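Local coordinates for N-acetylmuramoyl-L-alanine amidase domain-containing protein SAOUHSC_02979 (Staphylococcus aureus, PDB 5T1Q) that probably hydrolyses amide bonds of cell-wall peptidoglycan as a secreted enzyme, this chain holding its glucosaminidase-family and CHAP regions, at residues A[52-57]-A[203-208]; A[62-67]-A[220-225]; A[80-85]-A[210-215]. All coordinates share one frame; numbering follows the deposited sequence.

Contact 1. Residues A[52-57]-A[203-208]; sequences FNVVDS and IKHYQL
His205 and Tyr206, where a Schellman motif ends helix 195-205, meet Val54 and Asp56 at and just past strand 52-54. The helix belongs to the glucosaminidase-family region, and the strand is the outermost of the large mixed sheet. The motif turns the backbone at Gln207, which has positive phi. Leu208 N bonds to Ile203 O, and Gln207 N bonds to Lys204 O. Both side chains extend from this helix end to Val54 and Asp56.

His205 sets its ND1 over the face of Tyr206, 3.7 Å above the ring plane and over its centre. In turn, Tyr206 CE2 lies in the imidazole plane, at its edge. Val54 wedges a methyl against both rings. Its CG2 is 3.4 Å from His205 ND1 and 3.8 Å from Tyr206 CE2. CG2 sits between the backbone N and the carbonyl carbon of Val54 (chi1 -51°).

Asp56 reaches His205 from the side. Its OD1 is 3.3 Å from His205 CE1, at the edge of the ring and near its plane. The carboxylate and the imidazole are nearly perpendicular (85°). The main partner of this oxygen is Arg61, in a salt bridge.

The phenol oxygen is tied to the loop through water. The water donates to Val55 O at 2.8 Å and lies 2.7 Å from Tyr206 OH.

Tyr229 stacks on His205, and its OH is hydrogen-bonded to Val54 N.

His205 ND1 is buried against the Val54 methyl and has no polar partner in the model. The nearby Asp56 carboxylate may still polarise the CE1 side of the ring, although its salt bridge to Arg61 would be expected to weaken this.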
loop_
_atom_site.group_PDB
_atom_site.type_symbol
_atom_site.label_atom_id
_atom_site.label_comp_id
_atom_site.label_asym_id
_atom_site.label_seq_id
_atom_site.Cartn_x
_atom_site.Cartn_y
_atom_site.Cartn_z
ATOM N N PHE A 52 7.693 -10.466 -0.777
ATOM C CA PHE A 52 6.404 -9.969 -0.320
ATOM C C PHE A 52 5.316 -10.535 -1.202
ATOM O O PHE A 52 5.529 -10.794 -2.378
ATOM C CB PHE A 52 6.348 -8.437 -0.344
ATOM C CG PHE A 52 7.209 -7.795 0.695
ATOM C CD1 PHE A 52 6.878 -7.900 2.035
ATOM C CD2 PHE A 52 8.348 -7.095 0.346
ATOM C CE1 PHE A 52 7.673 -7.330 3.019
ATOM C CE2 PHE A 52 9.149 -6.518 1.323
ATOM C CZ PHE A 52 8.808 -6.634 2.661
ATOM N N ASN A 53 4.161 -10.773 -0.610
ATOM C CA ASN A 53 3.007 -11.222 -1.354
ATOM C C ASN A 53 2.064 -10.067 -1.464
ATOM O O ASN A 53 1.846 -9.337 -0.497
ATOM C CB ASN A 53 2.292 -12.372 -0.659
ATOM C CG ASN A 53 3.027 -13.683 -0.801
ATOM O OD1 ASN A 53 4.090 -13.753 -1.416
ATOM N ND2 ASN A 53 2.443 -14.738 -0.263
ATOM N N VAL A 54 1.502 -9.920 -2.654
ATOM C CA VAL A 54 0.498 -8.909 -2.915
ATOM C C VAL A 54 -0.804 -9.384 -2.277
ATOM O O VAL A 54 -0.990 -10.589 -2.013
ATOM C CB VAL A 54 0.247 -8.720 -4.440
ATOM C CG1 VAL A 54 1.557 -8.511 -5.188
ATOM C CG2 VAL A 54 -0.504 -9.909 -5.040
ATOM N N VAL A 55 -1.693 -8.440 -2.009
ATOM C CA VAL A 55 -3.027 -8.774 -1.534
ATOM C C VAL A 55 -3.812 -8.995 -2.828
ATOM O O VAL A 55 -4.083 -8.046 -3.554
ATOM C CB VAL A 55 -3.649 -7.645 -0.700
ATOM C CG1 VAL A 55 -5.097 -7.974 -0.356
ATOM C CG2 VAL A 55 -2.834 -7.409 0.565
ATOM N N ASP A 56 -4.118 -10.257 -3.130
ATOM C CA ASP A 56 -4.840 -10.652 -4.351
ATOM C C ASP A 56 -6.192 -9.926 -4.416
ATOM O O ASP A 56 -6.826 -9.700 -3.383
ATOM C CB ASP A 56 -5.027 -12.179 -4.351
ATOM C CG ASP A 56 -5.486 -12.728 -5.689
ATOM O OD1 ASP A 56 -5.166 -12.133 -6.742
ATOM O OD2 ASP A 56 -6.148 -13.790 -5.684
ATOM N N SER A 57 -6.636 -9.565 -5.622
ATOM C CA SER A 57 -7.860 -8.763 -5.768
ATOM C C SER A 57 -8.437 -8.787 -7.183
ATOM O O SER A 57 -7.688 -8.831 -8.164
ATOM C CB SER A 57 -7.523 -7.308 -5.383
ATOM O OG SER A 57 -8.599 -6.421 -5.608
ATOM N N ILE A 203 4.749 -7.998 -10.385
ATOM C CA ILE A 203 5.067 -8.507 -11.716
ATOM C C ILE A 203 4.920 -10.017 -11.790
ATOM O O ILE A 203 4.317 -10.542 -12.736
ATOM C CB ILE A 203 6.488 -8.092 -12.140
ATOM C CG1 ILE A 203 6.548 -6.561 -12.308
ATOM C CG2 ILE A 203 6.884 -8.785 -13.441
ATOM C CD1 ILE A 203 7.937 -6.011 -12.463
ATOM N N LYS A 204 5.470 -10.703 -10.797
ATOM C CA LYS A 204 5.426 -12.146 -10.739
ATOM C C LYS A 204 4.001 -12.694 -10.628
ATOM O O LYS A 204 3.565 -13.471 -11.468
ATOM C CB LYS A 204 6.257 -12.641 -9.551
ATOM C CG LYS A 204 6.281 -14.149 -9.381
ATOM C CD LYS A 204 7.173 -14.529 -8.212
ATOM C CE LYS A 204 7.135 -16.025 -7.955
ATOM N NZ LYS A 204 7.910 -16.385 -6.733
ATOM N N HIS A 205 3.280 -12.255 -9.607
ATOM C CA HIS A 205 1.953 -12.762 -9.335
ATOM C C HIS A 205 0.932 -12.442 -10.434
ATOM O O HIS A 205 0.136 -13.301 -10.802
ATOM C CB HIS A 205 1.464 -12.253 -7.972
ATOM C CG HIS A 205 0.159 -12.840 -7.552
ATOM N ND1 HIS A 205 -1.023 -12.132 -7.589
ATOM C CD2 HIS A 205 -0.160 -14.087 -7.136
ATOM C CE1 HIS A 205 -2.012 -12.914 -7.195
ATOM N NE2 HIS A 205 -1.517 -14.105 -6.914
ATOM N N TYR A 206 0.954 -11.221 -10.961
ATOM C CA TYR A 206 0.007 -10.863 -12.014
ATOM C C TYR A 206 0.490 -11.200 -13.437
ATOM O O TYR A 206 -0.184 -10.859 -14.405
ATOM C CB TYR A 206 -0.460 -9.413 -11.860
ATOM C CG TYR A 206 -1.323 -9.235 -10.624
ATOM C CD1 TYR A 206 -2.629 -9.701 -10.605
ATOM C CD2 TYR A 206 -0.832 -8.616 -9.469
ATOM C CE1 TYR A 206 -3.428 -9.560 -9.480
ATOM C CE2 TYR A 206 -1.627 -8.464 -8.337
ATOM C CZ TYR A 206 -2.929 -8.943 -8.352
ATOM O OH TYR A 206 -3.747 -8.814 -7.251
ATOM N N GLN A 207 1.626 -11.902 -13.535
ATOM C CA GLN A 207 2.187 -12.373 -14.801
ATOM C C GLN A 207 2.288 -11.248 -15.831
ATOM O O GLN A 207 1.887 -11.397 -17.000
ATOM C CB GLN A 207 1.342 -13.526 -15.352
ATOM C CG GLN A 207 1.232 -14.742 -14.444
ATOM C CD GLN A 207 2.514 -15.559 -14.313
ATOM O OE1 GLN A 207 3.348 -15.596 -15.211
ATOM N NE2 GLN A 207 2.646 -16.253 -13.195
ATOM N N LEU A 208 2.855 -10.127 -15.395
ATOM C CA LEU A 208 2.937 -8.953 -16.237
ATOM C C LEU A 208 3.984 -9.011 -17.364
ATOM O O LEU A 208 3.953 -8.155 -18.260
ATOM C CB LEU A 208 3.137 -7.710 -15.370
ATOM C CG LEU A 208 2.101 -7.486 -14.258
ATOM C CD1 LEU A 208 2.422 -6.209 -13.485
ATOM C CD2 LEU A 208 0.685 -7.428 -14.818
HETATM O O HOH W 1 -3.280 -6.551 -5.780
#

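Contact 2. Residues A[62-67]-A[220-225]; sequences QFVKSI and DKYERS
Glu223 OE2 has two nitrogens of helix 58-78 close to it. Lys65 NZ makes a salt bridge to Glu223 OE2 at 3.3 Å, a weak hydrogen bond by its geometry. Gln62 NE2 lies 3.2 Å from Glu223 OE2, with the amide and carboxylate planes well turned against each other (70°). The contact joins one turn of helix 58-78 to the short, weakly bonded helix 222-225.

The Lys65 chain is extended beyond CG, and its CE passes the edge of the Tyr222 ring on the way to the carboxylate. A water adds a second link. Glu223 N donates to it at 2.9 Å, and Lys65 NZ donates to it weakly. Both bonds of Lys65 NZ named here are long and weak.

Beside the charged pair, Val64 packs on Tyr222. Val64 points at Tyr222, and the two side chains cross at about a right angle. Val64 CG1 is 3.7 Å from Tyr222 CZ. It rests against the end of the phenol, 3.6 Å from Tyr222 OH, and that oxygen bonds to Tyr206 O. Leu208 and Gln210 also pack on Tyr222, and Ile90 of helix 82-93 touches Val64.

The main-chain oxygen of Tyr222 is itself doubly held: Ser225 N donates to Tyr222 O at 2.9 Å, and Ser225 OG donates to it in the plane of the carbonyl.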
loop_
_atom_site.group_PDB
_atom_site.type_symbol
_atom_site.label_atom_id
_atom_site.label_comp_id
_atom_site.label_asym_id
_atom_site.label_seq_id
_atom_site.Cartn_x
_atom_site.Cartn_y
_atom_site.Cartn_z
ATOM N N GLN A 62 -8.966 -6.372 -13.085
ATOM C CA GLN A 62 -9.685 -5.484 -13.998
ATOM C C GLN A 62 -8.872 -4.208 -14.317
ATOM O O GLN A 62 -8.918 -3.708 -15.435
ATOM C CB GLN A 62 -11.067 -5.134 -13.442
ATOM C CG GLN A 62 -11.987 -6.341 -13.282
ATOM C CD GLN A 62 -12.296 -7.038 -14.605
ATOM O OE1 GLN A 62 -12.566 -6.391 -15.628
ATOM N NE2 GLN A 62 -12.275 -8.364 -14.586
ATOM N N PHE A 63 -8.122 -3.701 -13.342
ATOM C CA PHE A 63 -7.280 -2.525 -13.570
ATOM C C PHE A 63 -6.177 -2.854 -14.587
ATOM O O PHE A 63 -5.854 -2.037 -15.444
ATOM C CB PHE A 63 -6.685 -2.033 -12.248
ATOM C CG PHE A 63 -5.713 -0.910 -12.402
ATOM C CD1 PHE A 63 -6.162 0.393 -12.605
ATOM C CD2 PHE A 63 -4.342 -1.144 -12.329
ATOM C CE1 PHE A 63 -5.258 1.442 -12.734
ATOM C CE2 PHE A 63 -3.434 -0.098 -12.457
ATOM C CZ PHE A 63 -3.894 1.193 -12.663
ATOM N N VAL A 64 -5.609 -4.051 -14.486
ATOM C CA VAL A 64 -4.599 -4.494 -15.434
ATOM C C VAL A 64 -5.188 -4.502 -16.851
ATOM O O VAL A 64 -4.542 -4.033 -17.787
ATOM C CB VAL A 64 -4.036 -5.889 -15.066
ATOM C CG1 VAL A 64 -3.216 -6.474 -16.207
ATOM C CG2 VAL A 64 -3.186 -5.806 -13.807
ATOM N N LYS A 65 -6.414 -5.012 -17.000
ATOM C CA LYS A 65 -7.064 -5.058 -18.320
ATOM C C LYS A 65 -7.391 -3.672 -18.866
ATOM O O LYS A 65 -7.394 -3.478 -20.071
ATOM C CB LYS A 65 -8.349 -5.881 -18.285
ATOM C CG LYS A 65 -8.162 -7.362 -18.014
ATOM C CD LYS A 65 -9.528 -8.039 -17.991
ATOM C CE LYS A 65 -9.455 -9.513 -17.648
ATOM N NZ LYS A 65 -10.819 -10.132 -17.651
ATOM N N SER A 66 -7.663 -2.718 -17.981
ATOM C CA SER A 66 -7.985 -1.352 -18.405
ATOM C C SER A 66 -6.790 -0.619 -19.024
ATOM O O SER A 66 -6.992 0.365 -19.729
ATOM C CB SER A 66 -8.502 -0.508 -17.234
ATOM O OG SER A 66 -7.451 -0.175 -16.335
ATOM N N ILE A 67 -5.562 -1.079 -18.752
ATOM C CA ILE A 67 -4.351 -0.417 -19.279
ATOM C C ILE A 67 -3.291 -1.326 -19.914
ATOM O O ILE A 67 -2.279 -0.818 -20.398
ATOM C CB ILE A 67 -3.647 0.422 -18.180
ATOM C CG1 ILE A 67 -3.085 -0.475 -17.067
ATOM C CG2 ILE A 67 -4.598 1.471 -17.623
ATOM C CD1 ILE A 67 -2.281 0.270 -16.034
ATOM N N ASP A 220 -8.713 -12.016 -22.917
ATOM C CA ASP A 220 -9.762 -12.935 -22.444
ATOM C C ASP A 220 -9.176 -14.173 -21.734
ATOM O O ASP A 220 -9.883 -14.823 -20.961
ATOM C CB ASP A 220 -10.712 -13.344 -23.579
ATOM C CG ASP A 220 -11.534 -12.168 -24.110
ATOM O OD1 ASP A 220 -11.209 -11.001 -23.792
ATOM O OD2 ASP A 220 -12.501 -12.411 -24.860
ATOM N N LYS A 221 -7.901 -14.489 -22.001
ATOM C CA LYS A 221 -7.207 -15.600 -21.322
ATOM C C LYS A 221 -6.190 -15.101 -20.274
ATOM O O LYS A 221 -5.338 -15.869 -19.806
ATOM C CB LYS A 221 -6.514 -16.541 -22.323
ATOM C CG LYS A 221 -5.356 -15.944 -23.119
ATOM C CD LYS A 221 -4.496 -17.021 -23.785
ATOM C CE LYS A 221 -5.267 -17.920 -24.748
ATOM N NZ LYS A 221 -5.845 -17.176 -25.905
ATOM N N TYR A 222 -6.288 -13.826 -19.899
ATOM C CA TYR A 222 -5.363 -13.263 -18.919
ATOM C C TYR A 222 -5.573 -13.829 -17.515
ATOM O O TYR A 222 -4.626 -14.289 -16.885
ATOM C CB TYR A 222 -5.457 -11.736 -18.874
ATOM C CG TYR A 222 -4.686 -11.155 -17.719
ATOM C CD1 TYR A 222 -3.298 -11.277 -17.651
ATOM C CD2 TYR A 222 -5.339 -10.498 -16.680
ATOM C CE1 TYR A 222 -2.587 -10.764 -16.578
ATOM C CE2 TYR A 222 -4.635 -9.975 -15.616
ATOM C CZ TYR A 222 -3.260 -10.109 -15.570
ATOM O OH TYR A 222 -2.578 -9.586 -14.503
ATOM N N GLU A 223 -6.807 -13.795 -17.024
ATOM C CA GLU A 223 -7.080 -14.300 -15.676
ATOM C C GLU A 223 -6.708 -15.773 -15.505
ATOM O O GLU A 223 -6.375 -16.207 -14.410
ATOM C CB GLU A 223 -8.523 -14.027 -15.255
ATOM C CG GLU A 223 -8.821 -12.538 -15.116
ATOM C CD GLU A 223 -10.112 -12.234 -14.371
ATOM O OE1 GLU A 223 -10.599 -13.100 -13.609
ATOM O OE2 GLU A 223 -10.626 -11.103 -14.523
ATOM N N ARG A 224 -6.712 -16.514 -16.604
ATOM C CA ARG A 224 -6.346 -17.931 -16.592
ATOM C C ARG A 224 -4.861 -18.142 -16.240
ATOM O O ARG A 224 -4.496 -19.187 -15.701
ATOM C CB ARG A 224 -6.628 -18.542 -17.969
ATOM C CG ARG A 224 -6.903 -20.034 -17.974
ATOM C CD ARG A 224 -7.167 -20.491 -19.403
ATOM N NE ARG A 224 -8.226 -21.499 -19.499
ATOM C CZ ARG A 224 -9.537 -21.227 -19.434
ATOM N NH1 ARG A 224 -10.430 -22.209 -19.556
ATOM N NH2 ARG A 224 -9.971 -19.978 -19.230
ATOM N N SER A 225 -4.021 -17.146 -16.541
ATOM C CA SER A 225 -2.567 -17.237 -16.304
ATOM C C SER A 225 -2.122 -16.934 -14.873
ATOM O O SER A 225 -1.032 -17.340 -14.473
ATOM C CB SER A 225 -1.826 -16.291 -17.251
ATOM O OG SER A 225 -2.187 -14.945 -16.995
HETATM O O HOH W 2 -9.016 -12.768 -18.615
#

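Contact 3. Residues A[80-85]-A[210-215]; sequences IYASVM and QFDDER
Ser83 and Asp212 carry the polar part of this contact, at the first turn of helix 82-93 in the glucosaminidase-family region. Tyr81 is the N-cap residue by position. The carboxylate of Asp212, from the loop after helix 195-205, comes in from a remote part of the chain and bonds to this helix start.

Two hydrogen bonds join them. Ser83 N donates to Asp212 OD1 at 2.9 Å, with an N-H...O angle of 155°. Ser83 OG donates to Asp212 OD2 at 2.7 Å. Each oxygen uses its syn lone pair, so Ser83 is gripped by both at once. Ser83 OG lies between its backbone N and carbonyl carbon (chi1 49°), and from there it reaches Asp212 OD2. The helix N-terminus would be expected to favour the negative charge of Asp212.

The preceding amide differs. Ala82 N is 3.0 Å from Asp212 OD1, but the angle is too poor for a bond. It donates to a water at 3.2 Å instead. That water also lies 2.7 Å from Ile80 O.

Van der Waals contacts surround these bonds. Asp212 OD2 meets the edge of the Tyr81 ring, 3.5 Å from Tyr81 CD1, and the carboxylate and ring planes are 70° apart. Ala82 CB presses on the main chain of the loop, 3.3 Å from Phe211 O. The apolar pair is Ala82 CB and Phe211 CB, 4.2 Å apart.

Neighbouring elements surround the contact. Lys172 NZ bonds to Asp212 O, and Tyr81 OH bonds to Ala175 O. Tyr178 of helix 178-185 packs on Tyr81 and Ser83. The Phe211 ring leads away from helix 82-93 and packs on Val64 and Ala68 of helix 58-78, so the loop rests on both helices.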
loop_
_atom_site.group_PDB
_atom_site.type_symbol
_atom_site.label_atom_id
_atom_site.label_comp_id
_atom_site.label_asym_id
_atom_site.label_seq_id
_atom_site.Cartn_x
_atom_site.Cartn_y
_atom_site.Cartn_z
ATOM N N ILE A 80 10.483 0.528 -23.108
ATOM C CA ILE A 80 10.131 0.398 -21.683
ATOM C C ILE A 80 9.498 -0.969 -21.394
ATOM O O ILE A 80 8.763 -1.508 -22.229
ATOM C CB ILE A 80 9.136 1.523 -21.270
ATOM C CG1 ILE A 80 9.821 2.893 -21.364
ATOM C CG2 ILE A 80 8.590 1.304 -19.856
ATOM C CD1 ILE A 80 8.897 4.074 -21.135
ATOM N N TYR A 81 9.815 -1.539 -20.227
ATOM C CA TYR A 81 9.167 -2.781 -19.790
ATOM C C TYR A 81 7.737 -2.449 -19.398
ATOM O O TYR A 81 7.512 -1.716 -18.431
ATOM C CB TYR A 81 9.851 -3.402 -18.569
ATOM C CG TYR A 81 11.106 -4.179 -18.858
ATOM C CD1 TYR A 81 11.042 -5.529 -19.236
ATOM C CD2 TYR A 81 12.354 -3.605 -18.697
ATOM C CE1 TYR A 81 12.195 -6.260 -19.488
ATOM C CE2 TYR A 81 13.513 -4.328 -18.947
ATOM C CZ TYR A 81 13.430 -5.648 -19.343
ATOM O OH TYR A 81 14.588 -6.349 -19.588
ATOM N N ALA A 82 6.777 -2.973 -20.153
ATOM C CA ALA A 82 5.365 -2.775 -19.848
ATOM C C ALA A 82 5.048 -3.336 -18.452
ATOM O O ALA A 82 4.205 -2.808 -17.724
ATOM C CB ALA A 82 4.505 -3.458 -20.903
ATOM N N SER A 83 5.737 -4.416 -18.096
ATOM C CA SER A 83 5.568 -5.052 -16.793
ATOM C C SER A 83 5.921 -4.116 -15.649
ATOM O O SER A 83 5.206 -4.059 -14.647
ATOM C CB SER A 83 6.427 -6.313 -16.728
ATOM O OG SER A 83 7.737 -6.017 -17.154
ATOM N N VAL A 84 7.030 -3.394 -15.788
ATOM C CA VAL A 84 7.443 -2.447 -14.767
ATOM C C VAL A 84 6.411 -1.320 -14.717
ATOM O O VAL A 84 5.967 -0.934 -13.644
ATOM C CB VAL A 84 8.877 -1.916 -15.016
ATOM C CG1 VAL A 84 9.248 -0.814 -14.029
ATOM C CG2 VAL A 84 9.887 -3.054 -14.925
HETATM N N MSE A 85 5.993 -0.846 -15.883
HETATM C CA MSE A 85 5.019 0.246 -15.973
HETATM C C MSE A 85 3.677 -0.124 -15.356
HETATM O O MSE A 85 3.082 0.673 -14.622
HETATM C CB MSE A 85 4.880 0.631 -17.447
HETATM C CG MSE A 85 3.863 1.742 -17.703
HETATM SE SE MSE A 85 3.973 2.248 -19.611
HETATM C CE MSE A 85 2.684 3.733 -19.600
ATOM N N GLN A 210 4.019 -11.085 -19.662
ATOM C CA GLN A 210 3.295 -11.485 -20.861
ATOM C C GLN A 210 2.931 -10.264 -21.734
ATOM O O GLN A 210 2.434 -10.431 -22.844
ATOM C CB GLN A 210 2.041 -12.297 -20.505
ATOM C CG GLN A 210 0.841 -11.477 -20.050
ATOM C CD GLN A 210 -0.325 -12.349 -19.618
ATOM O OE1 GLN A 210 -1.295 -12.515 -20.364
ATOM N NE2 GLN A 210 -0.215 -12.949 -18.430
ATOM N N PHE A 211 3.177 -9.054 -21.219
ATOM C CA PHE A 211 2.922 -7.811 -21.960
ATOM C C PHE A 211 4.222 -7.125 -22.420
ATOM O O PHE A 211 4.181 -6.013 -22.954
ATOM C CB PHE A 211 2.094 -6.842 -21.103
ATOM C CG PHE A 211 0.815 -7.441 -20.579
ATOM C CD1 PHE A 211 -0.230 -7.753 -21.449
ATOM C CD2 PHE A 211 0.647 -7.690 -19.219
ATOM C CE1 PHE A 211 -1.406 -8.304 -20.973
ATOM C CE2 PHE A 211 -0.533 -8.234 -18.738
ATOM C CZ PHE A 211 -1.558 -8.544 -19.615
ATOM N N ASP A 212 5.362 -7.786 -22.212
ATOM C CA ASP A 212 6.663 -7.239 -22.593
ATOM C C ASP A 212 7.083 -7.619 -24.014
ATOM O O ASP A 212 7.923 -6.951 -24.592
ATOM C CB ASP A 212 7.757 -7.705 -21.612
ATOM C CG ASP A 212 7.642 -7.058 -20.240
ATOM O OD1 ASP A 212 6.962 -6.017 -20.116
ATOM O OD2 ASP A 212 8.264 -7.579 -19.283
ATOM N N ASP A 213 6.494 -8.677 -24.563
ATOM C CA ASP A 213 6.855 -9.168 -25.890
ATOM C C ASP A 213 6.174 -8.406 -27.026
ATOM O O ASP A 213 5.248 -7.618 -26.805
ATOM C CB ASP A 213 6.555 -10.673 -25.975
ATOM C CG ASP A 213 7.398 -11.493 -25.002
ATOM O OD1 ASP A 213 8.478 -11.021 -24.586
ATOM O OD2 ASP A 213 6.992 -12.623 -24.670
ATOM N N GLU A 214 6.646 -8.687 -28.246
ATOM C CA GLU A 214 6.194 -8.029 -29.476
ATOM C C GLU A 214 4.689 -8.121 -29.681
ATOM O O GLU A 214 4.015 -7.100 -29.828
ATOM C CB GLU A 214 6.923 -8.617 -30.701
ATOM C CG GLU A 214 8.428 -8.333 -30.772
ATOM C CD GLU A 214 9.234 -8.876 -29.590
ATOM O OE1 GLU A 214 8.750 -9.797 -28.883
ATOM O OE2 GLU A 214 10.365 -8.376 -29.371
ATOM N N ARG A 215 4.167 -9.341 -29.717
ATOM C CA ARG A 215 2.736 -9.524 -29.877
ATOM C C ARG A 215 2.117 -9.630 -28.505
ATOM O O ARG A 215 2.624 -10.338 -27.630
ATOM C CB ARG A 215 2.393 -10.750 -30.729
ATOM C CG ARG A 215 2.998 -10.709 -32.137
ATOM C CD ARG A 215 2.119 -11.405 -33.171
ATOM N NE ARG A 215 1.678 -12.741 -32.760
ATOM C CZ ARG A 215 0.858 -13.516 -33.472
ATOM N NH1 ARG A 215 0.512 -14.714 -33.005
ATOM N NH2 ARG A 215 0.377 -13.108 -34.647
HETATM O O HOH W 3 7.711 -3.877 -23.024
#

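In the fold
All three contacts bring the segment 203-225 back onto earlier parts of the chain. Contact 3 is the buried one, and its two hydrogen bonds to a carboxylate are short and direct. Contacts 1 and 2 are partly buried. Contact 1 joins a strand end to a helix end through rings and a water. Contact 2 joins two helices, with a weak ion pair beside its apolar packing. Contacts 2 and 3 use the consecutive helices 58-78 and 82-93. Small bridges connect the three: contacts 1 and 2 share a hydrogen bond, Ser225 OG meets Gln210 NE2, and Ile203 and Leu208 lie against Ser83. Their centres lie about 13 to 16 Å apart.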